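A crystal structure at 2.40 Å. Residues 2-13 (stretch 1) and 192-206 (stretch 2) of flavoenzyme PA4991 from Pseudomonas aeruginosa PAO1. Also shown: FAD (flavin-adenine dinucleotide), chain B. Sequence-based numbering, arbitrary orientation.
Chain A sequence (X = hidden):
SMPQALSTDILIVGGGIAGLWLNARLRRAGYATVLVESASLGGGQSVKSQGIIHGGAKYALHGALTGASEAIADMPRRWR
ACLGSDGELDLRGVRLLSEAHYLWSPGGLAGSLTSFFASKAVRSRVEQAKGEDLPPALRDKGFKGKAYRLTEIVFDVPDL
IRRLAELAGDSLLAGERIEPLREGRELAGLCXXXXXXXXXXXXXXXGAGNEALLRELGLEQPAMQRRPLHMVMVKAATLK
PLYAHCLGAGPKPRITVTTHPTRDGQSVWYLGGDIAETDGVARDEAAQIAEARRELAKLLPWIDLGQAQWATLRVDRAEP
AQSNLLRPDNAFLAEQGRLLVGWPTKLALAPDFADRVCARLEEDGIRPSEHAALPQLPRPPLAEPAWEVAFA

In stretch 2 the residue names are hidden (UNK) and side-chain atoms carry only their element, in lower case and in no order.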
# COMPACT_ATOMS: atom_id res chain seq x y z
N MET A 2 18.50 -20.98 22.92
CA MET A 2 18.37 -21.24 21.44
C MET A 2 16.91 -21.42 21.02
O MET A 2 16.28 -22.41 21.42
CB MET A 2 19.17 -22.48 21.00
CG MET A 2 18.99 -22.87 19.52
SD MET A 2 20.06 -24.20 18.90
CE MET A 2 19.70 -25.55 20.04
N PRO A 3 16.37 -20.50 20.19
CA PRO A 3 15.04 -20.74 19.59
C PRO A 3 15.10 -21.81 18.49
O PRO A 3 16.13 -22.01 17.88
CB PRO A 3 14.63 -19.38 19.02
CG PRO A 3 15.66 -18.41 19.46
CD PRO A 3 16.90 -19.18 19.80
N GLN A 4 13.97 -22.46 18.25
CA GLN A 4 13.86 -23.59 17.31
C GLN A 4 14.17 -23.13 15.88
O GLN A 4 13.54 -22.18 15.37
CB GLN A 4 12.44 -24.17 17.37
CG GLN A 4 12.21 -25.47 16.63
CD GLN A 4 10.75 -25.94 16.76
OE1 GLN A 4 10.14 -25.87 17.83
NE2 GLN A 4 10.17 -26.39 15.65
N ALA A 5 15.15 -23.76 15.24
CA ALA A 5 15.52 -23.34 13.89
C ALA A 5 14.40 -23.60 12.89
O ALA A 5 13.62 -24.53 13.06
CB ALA A 5 16.79 -24.05 13.45
N LEU A 6 14.30 -22.77 11.87
CA LEU A 6 13.25 -22.92 10.87
C LEU A 6 13.83 -23.11 9.48
O LEU A 6 14.95 -22.73 9.21
CB LEU A 6 12.33 -21.70 10.83
CG LEU A 6 11.65 -21.21 12.12
CD1 LEU A 6 10.63 -20.12 11.78
CD2 LEU A 6 10.97 -22.33 12.90
N SER A 7 12.99 -23.64 8.61
CA SER A 7 13.33 -23.97 7.24
C SER A 7 12.07 -23.70 6.40
O SER A 7 11.00 -24.17 6.77
CB SER A 7 13.75 -25.45 7.24
OG SER A 7 13.79 -26.02 5.97
N THR A 8 12.18 -22.89 5.34
CA THR A 8 11.11 -22.70 4.36
C THR A 8 11.69 -22.54 2.96
O THR A 8 12.90 -22.67 2.77
CB THR A 8 10.19 -21.44 4.61
OG1 THR A 8 10.99 -20.28 4.91
CG2 THR A 8 9.14 -21.75 5.67
N ASP A 9 10.81 -22.22 2.01
CA ASP A 9 11.19 -21.91 0.67
C ASP A 9 11.53 -20.45 0.51
O ASP A 9 12.62 -20.16 0.04
CB ASP A 9 10.10 -22.34 -0.32
CG ASP A 9 9.81 -23.86 -0.25
OD1 ASP A 9 10.78 -24.68 -0.16
OD2 ASP A 9 8.61 -24.21 -0.27
N ILE A 10 10.59 -19.54 0.80
CA ILE A 10 10.81 -18.09 0.65
C ILE A 10 10.57 -17.40 1.98
O ILE A 10 9.55 -17.63 2.64
CB ILE A 10 10.02 -17.46 -0.54
CG1 ILE A 10 10.56 -18.01 -1.87
CG2 ILE A 10 10.27 -15.96 -0.65
CD1 ILE A 10 9.74 -19.15 -2.33
N LEU A 11 11.56 -16.62 2.38
CA LEU A 11 11.53 -15.81 3.59
C LEU A 11 11.32 -14.34 3.18
O LEU A 11 12.14 -13.81 2.46
CB LEU A 11 12.86 -16.01 4.28
CG LEU A 11 13.25 -15.22 5.51
CD1 LEU A 11 12.21 -15.24 6.62
CD2 LEU A 11 14.62 -15.79 5.98
N ILE A 12 10.20 -13.71 3.56
CA ILE A 12 9.85 -12.35 3.17
C ILE A 12 10.10 -11.43 4.39
O ILE A 12 9.75 -11.81 5.51
CB ILE A 12 8.35 -12.21 2.80
CG1 ILE A 12 7.81 -13.33 1.93
CG2 ILE A 12 8.00 -10.88 2.13
CD1 ILE A 12 8.54 -13.51 0.67
N VAL A 13 10.71 -10.26 4.20
CA VAL A 13 10.93 -9.29 5.29
C VAL A 13 10.09 -8.06 4.96
O VAL A 13 10.30 -7.39 3.94
CB VAL A 13 12.41 -8.90 5.48
CG1 VAL A 13 12.59 -7.90 6.63
CG2 VAL A 13 13.25 -10.14 5.76
N UNK A 192 16.83 -14.18 12.99
CA UNK A 192 15.83 -13.23 13.44
C UNK A 192 15.69 -13.40 14.94
O UNK A 192 15.29 -14.46 15.39
c UNK A 192 14.63 -13.47 11.25
c UNK A 192 14.48 -13.51 12.76
c UNK A 192 13.42 -12.52 13.22
N UNK A 193 16.08 -12.39 15.72
CA UNK A 193 16.10 -12.48 17.17
C UNK A 193 16.79 -13.74 17.63
O UNK A 193 16.29 -14.47 18.48
o UNK A 193 14.52 -10.11 16.97
o UNK A 193 12.67 -11.22 17.13
c UNK A 193 14.67 -12.40 17.75
c UNK A 193 13.90 -11.16 17.25
N UNK A 194 17.94 -14.01 17.03
CA UNK A 194 18.74 -15.20 17.36
C UNK A 194 18.20 -16.53 16.85
O UNK A 194 18.72 -17.56 17.22
N UNK A 195 17.17 -16.50 16.00
CA UNK A 195 16.57 -17.70 15.40
C UNK A 195 17.01 -17.89 13.96
O UNK A 195 16.81 -17.03 13.12
c UNK A 195 14.42 -18.92 14.99
n UNK A 195 12.18 -18.27 15.78
n UNK A 195 10.79 -18.39 17.58
n UNK A 195 11.41 -20.34 16.57
c UNK A 195 11.46 -19.01 16.63
c UNK A 195 12.96 -18.75 14.65
c UNK A 195 15.05 -17.61 15.42
N UNK A 196 17.55 -19.06 13.65
CA UNK A 196 18.11 -19.29 12.34
C UNK A 196 16.99 -19.82 11.46
O UNK A 196 16.21 -20.66 11.88
o UNK A 196 21.69 -22.03 12.05
c UNK A 196 19.40 -20.12 12.42
o UNK A 196 20.56 -23.14 13.60
c UNK A 196 20.61 -22.32 12.63
c UNK A 196 19.32 -21.61 12.19
N UNK A 197 16.82 -19.18 10.30
CA UNK A 197 15.74 -19.49 9.36
C UNK A 197 16.33 -19.67 7.97
O UNK A 197 16.72 -18.71 7.35
c UNK A 197 14.17 -18.02 10.68
c UNK A 197 13.10 -16.94 10.70
c UNK A 197 14.73 -18.33 9.27
c UNK A 197 13.63 -18.65 8.24
N UNK A 198 16.33 -20.89 7.47
CA UNK A 198 16.97 -21.19 6.20
C UNK A 198 15.95 -21.08 5.08
O UNK A 198 14.79 -21.45 5.27
n UNK A 198 23.00 -22.91 7.76
c UNK A 198 21.73 -23.18 8.02
n UNK A 198 20.96 -23.72 7.07
n UNK A 198 21.24 -22.90 9.24
c UNK A 198 18.74 -22.69 7.23
c UNK A 198 17.58 -22.60 6.24
c UNK A 198 19.52 -24.02 7.22
N UNK A 199 16.36 -20.56 3.93
CA UNK A 199 15.40 -20.37 2.81
C UNK A 199 16.07 -20.29 1.47
O UNK A 199 17.19 -19.87 1.43
c UNK A 199 14.58 -19.11 3.01
N UNK A 200 15.37 -20.73 0.42
CA UNK A 200 15.96 -20.87 -0.93
C UNK A 200 16.16 -19.49 -1.44
O UNK A 200 17.09 -19.24 -2.22
c UNK A 200 14.05 -23.87 -2.62
c UNK A 200 14.63 -23.04 -1.47
c UNK A 200 15.08 -21.67 -1.92
o UNK A 200 14.75 -24.16 -3.60
n UNK A 200 12.77 -24.26 -2.50
N UNK A 201 15.26 -18.59 -1.04
CA UNK A 201 15.40 -17.15 -1.32
C UNK A 201 14.99 -16.29 -0.17
O UNK A 201 14.25 -16.75 0.67
c UNK A 201 14.55 -16.75 -2.52
n UNK A 201 17.89 -19.18 -5.04
c UNK A 201 17.44 -18.30 -5.94
c UNK A 201 15.02 -17.36 -3.83
n UNK A 201 17.72 -18.49 -7.22
c UNK A 201 16.36 -16.79 -4.26
n UNK A 201 16.73 -17.22 -5.61
N UNK A 202 15.43 -15.03 -0.19
CA UNK A 202 15.05 -14.00 0.79
C UNK A 202 14.58 -12.78 -0.02
O UNK A 202 15.31 -12.29 -0.92
c UNK A 202 15.79 -12.49 2.71
c UNK A 202 16.74 -14.78 2.51
c UNK A 202 16.22 -13.59 1.72
N UNK A 203 13.36 -12.33 0.27
CA UNK A 203 12.79 -11.17 -0.35
C UNK A 203 12.63 -10.01 0.64
O UNK A 203 11.97 -10.16 1.70
c UNK A 203 11.42 -11.47 -0.94
c UNK A 203 11.47 -12.69 -1.84
c UNK A 203 10.90 -10.24 -1.72
N UNK A 204 13.16 -8.85 0.27
CA UNK A 204 13.01 -7.60 1.05
C UNK A 204 11.92 -6.72 0.47
O UNK A 204 12.11 -6.06 -0.57
c UNK A 204 14.31 -6.83 1.10
c UNK A 204 16.71 -6.62 1.60
c UNK A 204 15.54 -7.59 1.52
c UNK A 204 15.32 -8.25 2.85
N UNK A 205 10.75 -6.76 1.13
CA UNK A 205 9.60 -5.90 0.82
C UNK A 205 9.30 -5.01 2.05
O UNK A 205 8.17 -4.91 2.51
c UNK A 205 8.39 -6.76 0.46
o UNK A 205 8.12 -7.67 1.50
N UNK A 206 10.35 -4.36 2.55
CA UNK A 206 10.29 -3.66 3.82
C UNK A 206 10.10 -2.15 3.68
O UNK A 206 10.23 -1.44 4.64
c UNK A 206 11.52 -3.98 4.66
PA FAD B . 5.07 -0.55 3.45
O1A FAD B . 3.58 -0.51 3.49
O2A FAD B . 5.88 0.62 3.92
O5B FAD B . 5.50 -1.86 4.25
C5B FAD B . 6.83 -2.11 4.63
C4B FAD B . 6.75 -2.97 5.88
O4B FAD B . 8.07 -3.44 6.22
C3B FAD B . 6.19 -2.19 7.07
O3B FAD B . 5.05 -2.85 7.62
C2B FAD B . 7.36 -2.14 8.03
O2B FAD B . 7.00 -2.16 9.41
C1B FAD B . 8.19 -3.36 7.62
N9A FAD B . 9.61 -3.24 7.96
C8A FAD B . 10.39 -2.15 7.78
N7A FAD B . 11.64 -2.41 8.21
C5A FAD B . 11.67 -3.67 8.66
C6A FAD B . 12.69 -4.54 9.25
N6A FAD B . 13.94 -4.06 9.41
N1A FAD B . 12.35 -5.80 9.58
C2A FAD B . 11.10 -6.25 9.40
N3A FAD B . 10.11 -5.51 8.87
C4A FAD B . 10.34 -4.23 8.49
N1 FAD B . -0.79 3.71 -3.93
C2 FAD B . -1.90 3.46 -4.65
O2 FAD B . -1.87 2.56 -5.53
N3 FAD B . -3.04 4.15 -4.47
C4 FAD B . -3.15 5.12 -3.57
O4 FAD B . -4.23 5.73 -3.41
C4X FAD B . -1.99 5.44 -2.74
N5 FAD B . -2.04 6.41 -1.81
C5X FAD B . -0.97 6.69 -1.04
C6 FAD B . -1.07 7.69 -0.09
C7 FAD B . 0.00 8.01 0.72
C7M FAD B . -0.14 9.08 1.76
C8 FAD B . 1.27 7.25 0.58
C8M FAD B . 2.48 7.54 1.44
C9 FAD B . 1.37 6.27 -0.39
C9A FAD B . 0.30 5.94 -1.22
N10 FAD B . 0.37 4.93 -2.21
C10 FAD B . -0.77 4.65 -2.97
C1' FAD B . 1.57 4.14 -2.41
C2' FAD B . 1.51 2.93 -1.49
O2' FAD B . 1.07 3.30 -0.18
C3' FAD B . 2.85 2.22 -1.43
O3' FAD B . 3.38 2.10 -2.77
C4' FAD B . 2.71 0.83 -0.81
O4' FAD B . 1.77 0.83 0.27
C5' FAD B . 4.03 0.32 -0.29
O5' FAD B . 3.87 -1.05 0.13
P FAD B . 5.10 -1.79 0.83
O1P FAD B . 4.59 -3.07 1.44
O2P FAD B . 6.19 -1.82 -0.18
O3P FAD B . 5.58 -0.73 1.94

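Position 192 carries three carbons, forked at the first, and its side chain stays beyond contact with stretch 1: Val192. Position 193 has two carbons, the second bearing two oxygens, and its end leads away: Asp193. Position 194 has no side-chain atoms; its phi of 74° favours glycine, and its O lies 3.5 Å from Pro3 CD. It is Gly194, within a type I' turn running from Val192 to position 195.

Position 195 has three carbons, a nitrogen, then a carbon bearing two more nitrogens. This is Arg195, whose CB points sideways while its end comes nearer to stretch 1: Pro3 CB lies over one face of the guanidinium, and at its edge NH1 donates to Gln4 O at 3.1 Å. Position 196 has three carbons, the third with two oxygens, and packs beside Ala5: Glu196. Its backbone O accepts from Leu6 N at 2.8 Å.

Position 197 has four carbons, forked at the first with one arm two carbons long: Ile197. Its CG2 meets Leu11 CD2 at 3.8 Å, on the face shared with Leu6. Position 198 repeats the chain of three carbons, a nitrogen, then a carbon bearing two more nitrogens, its end leading away from stretch 1: Arg198. Its NH1 forms a salt bridge with Glu196 OE1 at 3.0 Å, though the hydrogen bond is weak.

Position 199 has a single carbon, 3.8 Å from Leu11 CB: Ala199. Position 200 has three carbons, the third with one oxygen and one nitrogen, and comes nearer at its end: Gln200. NE2 donates to Asp9 OD1 at 3.1 Å, while its backbone N reaches Asp9 O at 2.8 Å, so side chain and backbone grip the same residue.

Position 201 is again three carbons and a guanidinium, leading away: Arg201. Its NH1 bonds Gln200 O at 2.9 Å. Position 202 has three carbons forked at the first, beside Leu11: Val202. Position 203 has the same fork on the opposite face, where one of its carbons lies 3.7 Å from Ile10 CG2: Val203. Position 204 has four carbons, forked at the second: Leu204, with CD2 4.0 Å from Val13 CB. Position 205 has one carbon and one oxygen, the oxygen 3.3 Å from Ile12 CG2: Ser205. Position 206 has one carbon: Ala206, whose O lies 3.2 Å from FAD C8A.

The rule is parallel pairing in two runs, Leu6–Ser7 with Ile197–Arg198 and Ile10–Val13 with Arg201–Leu204. Backbone bonds fix the register, as in Val203 N to Leu11 O at 2.9 Å and Val13 N to Val203 O at 2.8 Å. Alternation then puts Leu6, Leu11 and Val13 on one face with Ile197, Val202 and Leu204, while Arg198 and Arg201 share the other with Val203.

Stretch 2 (192-206) VDGREIRAQRVVLSA
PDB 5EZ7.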